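Local coordinates for proline dehydrogenase (Deinococcus radiodurans, PDB 4H6Q), which oxidises L-proline to delta-1-pyrroline-5-carboxylate with an FAD cofactor, passing the electrons to a quinone in the first step of proline degradation to glutamate, at residues L167-Y172 / A207-N212; L216-L221 / D238-F243. All blocks are in the same frame, centred on the assembly; numbering follows the deposited sequence. Where two conformers were deposited one is given.

Interaction 1 (L167-Y172 / A207-N212); sequences LQSYLY and ADVDQN. With FAD (flavin-adenine dinucleotide), chain C.
Asn212 and Ser169 carry the two hydrogen bonds that join helix 206-222 to the type I turn Gln168-Leu171, at the C-terminal end of barrel strand 163-168 in this beta8-alpha8 barrel. Asn212 ND2 donates to Ser169 O over 2.9 Å, nearly straight at 162°, and the acceptor lies close to the amide plane. Asn212 CG stands anti to the backbone N (chi1 -158°), and the amide nitrogen reaches Ser169 O from there. Ser169 OG returns a bond to Val209 O, also 2.9 Å, arriving tilted from that carbonyl's plane. Water 1 adds a third link, accepting from Asn212 ND2 and donating to Leu171 O, so the amide nitrogen serves two acceptors; Asn212 OD1 is taken by Arg215. An alanine in place of Asn212 would probably leave Ser169 O and water 1 without this donor, Arg215 without its OD1 partner, and the turn tied to the helix mainly through the serine. Outside this polar seam, the two methyls of Val209 pack on Tyr170 CB, CG2 at 3.8 Å, while the phenol OH is hydrogen-bonded to Tyr195 N. On the flavin side, Gln168 NE2, also bonded to Glu139 O, donates to FAD O2 over 2.8 Å at 172°.

Interaction 2 (L216-L221 / D238-F243); sequences LVFQHL and DDVKRF
Phe218 and Phe243 lie in an offset stack between two neighbouring helices of the barrel's outer layer, 206-222 and 234-246, which run nearly parallel: the axes of segments 216-221 and 238-243 differ by 24° and approach to 11.1 Å. The ring planes are only 3° apart and the centroids 4.0 Å, the rings being displaced so that CD1 of each lies over the other's centre. The two first torsions differ: Phe218 CG stands beside its backbone N and anti to the carbonyl carbon, whereas Phe243 CG is anti to its N (chi1 -179°), and the two rings meet between the helices. Phe218 is a knob in a hole formed by Asp239, Val240, Arg242 and Phe243. Phe243 makes the floor, meeting one ring face. Asp239 OD2 lies at the ring edge, 3.5 Å from Phe218 CZ, and Arg242 NH2 comes near the same CZ obliquely. That wall is probably held in shape by a salt bridge in which Arg242 NE and NH2 both grip Asp239 OD1 from one face of the carboxylate; Asp239 OD2 is paired with Arg214. Deeper, next to strand 227-230, Val217 and Val240 meet through one methyl each. Leu221 and Phe243 lie alongside each other, pointing opposite ways, with Leu221 CD1 3.9 Å from Phe243 CD2.

Followed from the N terminus, the chain reaches interaction 1 at strand 163-168 and its turn, after the first barrel strands, passes helix 174-180 and strand 188-191, and returns at helix 206-222, where interaction 1 closes a loop with 34 residues between its segments. Interaction 2 opens farther along that helix, and its 16 intervening residues include strand 227-230 before helix 234-246 closes it. The two loops are therefore in series, neither nested nor crossed, with helix 206-222 common to both. Its earlier part meets the FAD-binding end of the barrel and its later part the neighbouring outer helix. The centres lie 14 Å apart, yet Leu216 CD1 comes within 3.6 Å of Ser169 CA, bringing interaction 2's first segment against interaction 1's turn.

Interaction 1 (L167-Y172 / A207-N212)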
# COMPACT_ATOMS: atom_id res chain seq x y z
N LEU A 167 4.29 6.48 -4.67
CA LEU A 167 5.48 6.80 -5.47
C LEU A 167 6.70 6.26 -4.77
O LEU A 167 6.83 6.32 -3.51
CB LEU A 167 5.66 8.30 -5.73
CG LEU A 167 4.56 8.91 -6.60
CD1 LEU A 167 4.67 10.39 -6.62
CD2 LEU A 167 4.60 8.37 -8.03
N GLN A 168 7.61 5.75 -5.61
CA GLN A 168 8.81 5.05 -5.09
C GLN A 168 10.04 5.96 -5.18
O GLN A 168 10.40 6.43 -6.31
CB GLN A 168 9.08 3.75 -5.87
CG GLN A 168 7.93 2.75 -5.81
CD GLN A 168 7.76 1.99 -7.09
OE1 GLN A 168 7.83 2.58 -8.17
NE2 GLN A 168 7.43 0.72 -7.00
N SER A 169 10.72 6.21 -4.06
CA SER A 169 11.83 7.17 -4.06
C SER A 169 13.06 6.67 -4.80
O SER A 169 13.96 7.47 -5.11
CB SER A 169 12.24 7.58 -2.64
OG SER A 169 13.01 6.55 -1.98
N TYR A 170 13.16 5.37 -5.08
CA TYR A 170 14.33 4.92 -5.83
C TYR A 170 14.29 5.27 -7.30
O TYR A 170 15.34 5.19 -7.97
CB TYR A 170 14.67 3.43 -5.58
CG TYR A 170 13.72 2.33 -6.08
CD1 TYR A 170 14.02 0.99 -5.77
CD2 TYR A 170 12.52 2.58 -6.76
CE1 TYR A 170 13.19 -0.08 -6.18
CE2 TYR A 170 11.67 1.53 -7.15
CZ TYR A 170 12.01 0.21 -6.85
OH TYR A 170 11.17 -0.82 -7.23
N LEU A 171 13.14 5.70 -7.83
CA LEU A 171 13.06 6.01 -9.28
C LEU A 171 13.42 7.47 -9.57
O LEU A 171 12.92 8.38 -8.91
CB LEU A 171 11.66 5.74 -9.84
CG LEU A 171 11.11 4.32 -9.78
CD1 LEU A 171 9.81 4.22 -10.60
CD2 LEU A 171 12.11 3.29 -10.28
N TYR A 172 14.24 7.69 -10.60
CA TYR A 172 14.56 9.04 -11.02
C TYR A 172 13.33 9.85 -11.40
O TYR A 172 13.35 11.07 -11.24
CB TYR A 172 15.48 9.01 -12.25
CG TYR A 172 16.74 8.21 -12.07
CD1 TYR A 172 17.70 8.56 -11.13
CD2 TYR A 172 17.03 7.14 -12.92
CE1 TYR A 172 18.90 7.83 -11.01
CE2 TYR A 172 18.20 6.42 -12.80
CZ TYR A 172 19.14 6.77 -11.85
OH TYR A 172 20.32 6.03 -11.74
N ALA A 207 22.08 6.04 -0.38
CA ALA A 207 22.04 7.41 0.13
C ALA A 207 21.17 8.30 -0.77
O ALA A 207 20.45 9.18 -0.25
CB ALA A 207 23.45 7.99 0.27
N ASP A 208 21.20 8.07 -2.08
CA ASP A 208 20.32 8.82 -2.98
C ASP A 208 18.85 8.41 -2.85
O ASP A 208 17.96 9.26 -2.90
CB ASP A 208 20.77 8.75 -4.46
CG ASP A 208 22.10 9.43 -4.72
OD1 ASP A 208 22.39 10.47 -4.08
OD2 ASP A 208 22.89 8.92 -5.57
N VAL A 209 18.59 7.12 -2.73
CA VAL A 209 17.23 6.63 -2.45
C VAL A 209 16.68 7.30 -1.21
O VAL A 209 15.51 7.75 -1.20
CB VAL A 209 17.21 5.10 -2.27
CG1 VAL A 209 15.78 4.62 -1.93
CG2 VAL A 209 17.70 4.43 -3.54
N ASP A 210 17.49 7.36 -0.16
CA ASP A 210 17.03 7.93 1.12
C ASP A 210 16.83 9.46 1.06
O ASP A 210 15.88 9.98 1.69
CB ASP A 210 18.01 7.58 2.25
CG ASP A 210 18.01 6.09 2.59
OD1 ASP A 210 17.09 5.36 2.11
OD2 ASP A 210 18.95 5.66 3.33
N GLN A 211 17.71 10.18 0.37
CA GLN A 211 17.53 11.60 0.19
C GLN A 211 16.30 11.91 -0.65
O GLN A 211 15.53 12.84 -0.34
CB GLN A 211 18.76 12.26 -0.42
CG GLN A 211 18.75 13.75 -0.17
CD GLN A 211 18.56 14.11 1.35
OE1 GLN A 211 19.08 13.43 2.28
NE2 GLN A 211 17.81 15.17 1.60
N ASN A 212 16.11 11.13 -1.71
CA ASN A 212 14.99 11.36 -2.62
C ASN A 212 13.68 11.07 -1.88
O ASN A 212 12.66 11.71 -2.16
CB ASN A 212 15.11 10.52 -3.89
CG ASN A 212 14.30 11.09 -5.02
OD1 ASN A 212 14.40 12.29 -5.30
ND2 ASN A 212 13.53 10.25 -5.72
PA FAD C . 15.01 -0.09 4.65
O1A FAD C . 16.09 0.97 4.45
O2A FAD C . 14.95 -1.22 3.70
O5B FAD C . 14.99 -0.72 6.01
C5B FAD C . 14.98 0.10 7.17
C4B FAD C . 14.97 -0.70 8.46
O4B FAD C . 13.66 -1.20 8.64
C3B FAD C . 15.82 -1.91 8.44
O3B FAD C . 17.19 -1.68 8.72
C2B FAD C . 15.14 -2.75 9.46
O2B FAD C . 15.36 -2.29 10.77
C1B FAD C . 13.70 -2.52 9.10
N9A FAD C . 13.19 -3.41 8.07
C8A FAD C . 12.69 -3.05 6.82
N7A FAD C . 12.30 -4.11 6.12
C5A FAD C . 12.51 -5.22 6.92
C6A FAD C . 12.31 -6.58 6.75
N6A FAD C . 11.74 -7.11 5.55
N1A FAD C . 12.65 -7.40 7.76
C2A FAD C . 13.17 -6.94 8.91
N3A FAD C . 13.40 -5.64 9.13
C4A FAD C . 13.06 -4.79 8.16
N1 FAD C . 7.16 -0.42 -2.30
C2 FAD C . 6.67 -0.47 -3.57
O2 FAD C . 7.55 -0.56 -4.55
N3 FAD C . 5.33 -0.42 -3.85
C4 FAD C . 4.39 -0.31 -2.84
O4 FAD C . 3.07 -0.28 -3.13
C4X FAD C . 4.87 -0.26 -1.45
N5 FAD C . 3.98 -0.15 -0.41
C5X FAD C . 4.51 -0.07 0.86
C6 FAD C . 3.63 0.05 1.95
C7 FAD C . 4.15 0.17 3.26
C7M FAD C . 3.19 0.30 4.45
C8 FAD C . 5.55 0.16 3.45
C8M FAD C . 6.14 0.29 4.83
C9 FAD C . 6.42 0.00 2.36
C9A FAD C . 5.91 -0.09 1.08
N10 FAD C . 6.80 -0.21 0.00
C10 FAD C . 6.29 -0.31 -1.27
C1' FAD C . 8.25 -0.19 0.18
C2' FAD C . 8.95 -1.51 0.19
O2' FAD C . 8.03 -2.45 0.74
C3' FAD C . 10.25 -1.04 0.90
O3' FAD C . 11.32 -0.75 0.06
C4' FAD C . 10.71 -1.81 2.07
O4' FAD C . 9.66 -1.77 2.97
C5' FAD C . 11.96 -1.14 2.63
O5' FAD C . 11.76 -0.90 3.99
P FAD C . 12.08 0.50 4.68
O1P FAD C . 11.53 1.80 4.02
O2P FAD C . 11.80 0.20 6.17
O3P FAD C . 13.68 0.66 4.70
O HOH W 1 12.72 11.26 -8.28

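Interaction 2 (L216-L221 / D238-F243)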
# COMPACT_ATOMS: atom_id res chain seq x y z
N LEU A 216 10.49 13.67 -1.61
CA LEU A 216 9.11 13.34 -1.97
C LEU A 216 8.14 13.71 -0.82
O LEU A 216 7.08 14.30 -1.05
CB LEU A 216 8.97 11.84 -2.29
CG LEU A 216 9.38 11.47 -3.71
CD1 LEU A 216 9.49 9.95 -3.77
CD2 LEU A 216 8.33 11.97 -4.74
N VAL A 217 8.45 13.25 0.39
CA VAL A 217 7.60 13.51 1.55
C VAL A 217 7.49 15.01 1.79
O VAL A 217 6.37 15.52 1.97
CB VAL A 217 8.16 12.80 2.80
CG1 VAL A 217 7.46 13.30 4.09
CG2 VAL A 217 8.00 11.28 2.68
N PHE A 218 8.62 15.71 1.81
CA PHE A 218 8.63 17.12 2.17
C PHE A 218 7.88 17.93 1.11
O PHE A 218 7.12 18.87 1.45
CB PHE A 218 10.07 17.64 2.30
CG PHE A 218 10.85 17.03 3.44
CD1 PHE A 218 10.22 16.24 4.41
CD2 PHE A 218 12.23 17.23 3.53
CE1 PHE A 218 10.98 15.68 5.48
CE2 PHE A 218 12.99 16.67 4.58
CZ PHE A 218 12.37 15.90 5.55
N GLN A 219 8.06 17.61 -0.17
CA GLN A 219 7.36 18.36 -1.22
C GLN A 219 5.85 18.09 -1.17
O GLN A 219 5.04 18.99 -1.43
CB GLN A 219 7.91 17.99 -2.62
CG GLN A 219 9.30 18.57 -2.92
CD GLN A 219 9.29 20.08 -2.89
OE1 GLN A 219 8.55 20.73 -3.64
NE2 GLN A 219 10.10 20.65 -2.00
N HIS A 220 5.46 16.86 -0.86
CA HIS A 220 4.05 16.54 -0.79
C HIS A 220 3.39 17.28 0.39
O HIS A 220 2.28 17.84 0.25
CB HIS A 220 3.78 15.02 -0.68
CG HIS A 220 2.53 14.61 -1.39
ND1 HIS A 220 2.32 14.92 -2.73
CD2 HIS A 220 1.46 13.87 -0.99
CE1 HIS A 220 1.16 14.38 -3.11
NE2 HIS A 220 0.64 13.73 -2.08
N LEU A 221 4.08 17.31 1.53
CA LEU A 221 3.57 18.03 2.70
C LEU A 221 3.50 19.53 2.44
O LEU A 221 2.53 20.21 2.84
CB LEU A 221 4.45 17.76 3.91
CG LEU A 221 4.36 16.33 4.47
CD1 LEU A 221 5.44 16.15 5.53
CD2 LEU A 221 2.95 16.05 5.07
N ASP A 238 12.45 10.05 12.20
CA ASP A 238 12.80 11.16 13.09
C ASP A 238 12.92 12.48 12.31
O ASP A 238 12.52 13.54 12.81
CB ASP A 238 14.12 10.89 13.82
CG ASP A 238 14.03 9.77 14.84
OD1 ASP A 238 12.90 9.41 15.21
OD2 ASP A 238 15.10 9.25 15.26
N ASP A 239 13.44 12.43 11.09
CA ASP A 239 13.58 13.65 10.29
C ASP A 239 12.20 14.16 9.84
O ASP A 239 11.98 15.37 9.76
CB ASP A 239 14.48 13.42 9.07
CG ASP A 239 14.97 14.70 8.47
OD1 ASP A 239 15.16 15.70 9.20
OD2 ASP A 239 15.23 14.69 7.25
N VAL A 240 11.26 13.24 9.55
CA VAL A 240 9.89 13.67 9.23
C VAL A 240 9.23 14.35 10.44
O VAL A 240 8.58 15.38 10.29
CB VAL A 240 9.03 12.51 8.66
CG1 VAL A 240 7.54 12.93 8.55
CG2 VAL A 240 9.60 12.08 7.30
N LYS A 241 9.41 13.78 11.64
CA LYS A 241 8.87 14.41 12.85
C LYS A 241 9.41 15.82 12.98
O LYS A 241 8.68 16.78 13.31
CB LYS A 241 9.23 13.64 14.13
CG LYS A 241 8.69 12.24 14.23
CD LYS A 241 8.92 11.71 15.62
CE LYS A 241 8.64 10.26 15.67
NZ LYS A 241 8.86 9.60 17.00
N ARG A 242 10.71 15.98 12.73
CA ARG A 242 11.35 17.28 12.81
C ARG A 242 10.77 18.25 11.77
O ARG A 242 10.44 19.40 12.10
CB ARG A 242 12.82 17.03 12.51
CG ARG A 242 13.72 18.26 12.53
CD ARG A 242 13.68 19.11 11.25
NE ARG A 242 13.99 18.33 10.03
CZ ARG A 242 13.90 18.82 8.80
NH1 ARG A 242 13.48 20.07 8.63
NH2 ARG A 242 14.16 18.05 7.75
N PHE A 243 10.62 17.80 10.53
CA PHE A 243 10.09 18.63 9.45
C PHE A 243 8.68 19.10 9.76
O PHE A 243 8.37 20.31 9.62
CB PHE A 243 10.11 17.83 8.16
CG PHE A 243 9.61 18.61 6.96
CD1 PHE A 243 10.50 19.29 6.13
CD2 PHE A 243 8.24 18.64 6.66
CE1 PHE A 243 10.06 20.00 5.02
CE2 PHE A 243 7.78 19.34 5.53
CZ PHE A 243 8.71 20.03 4.70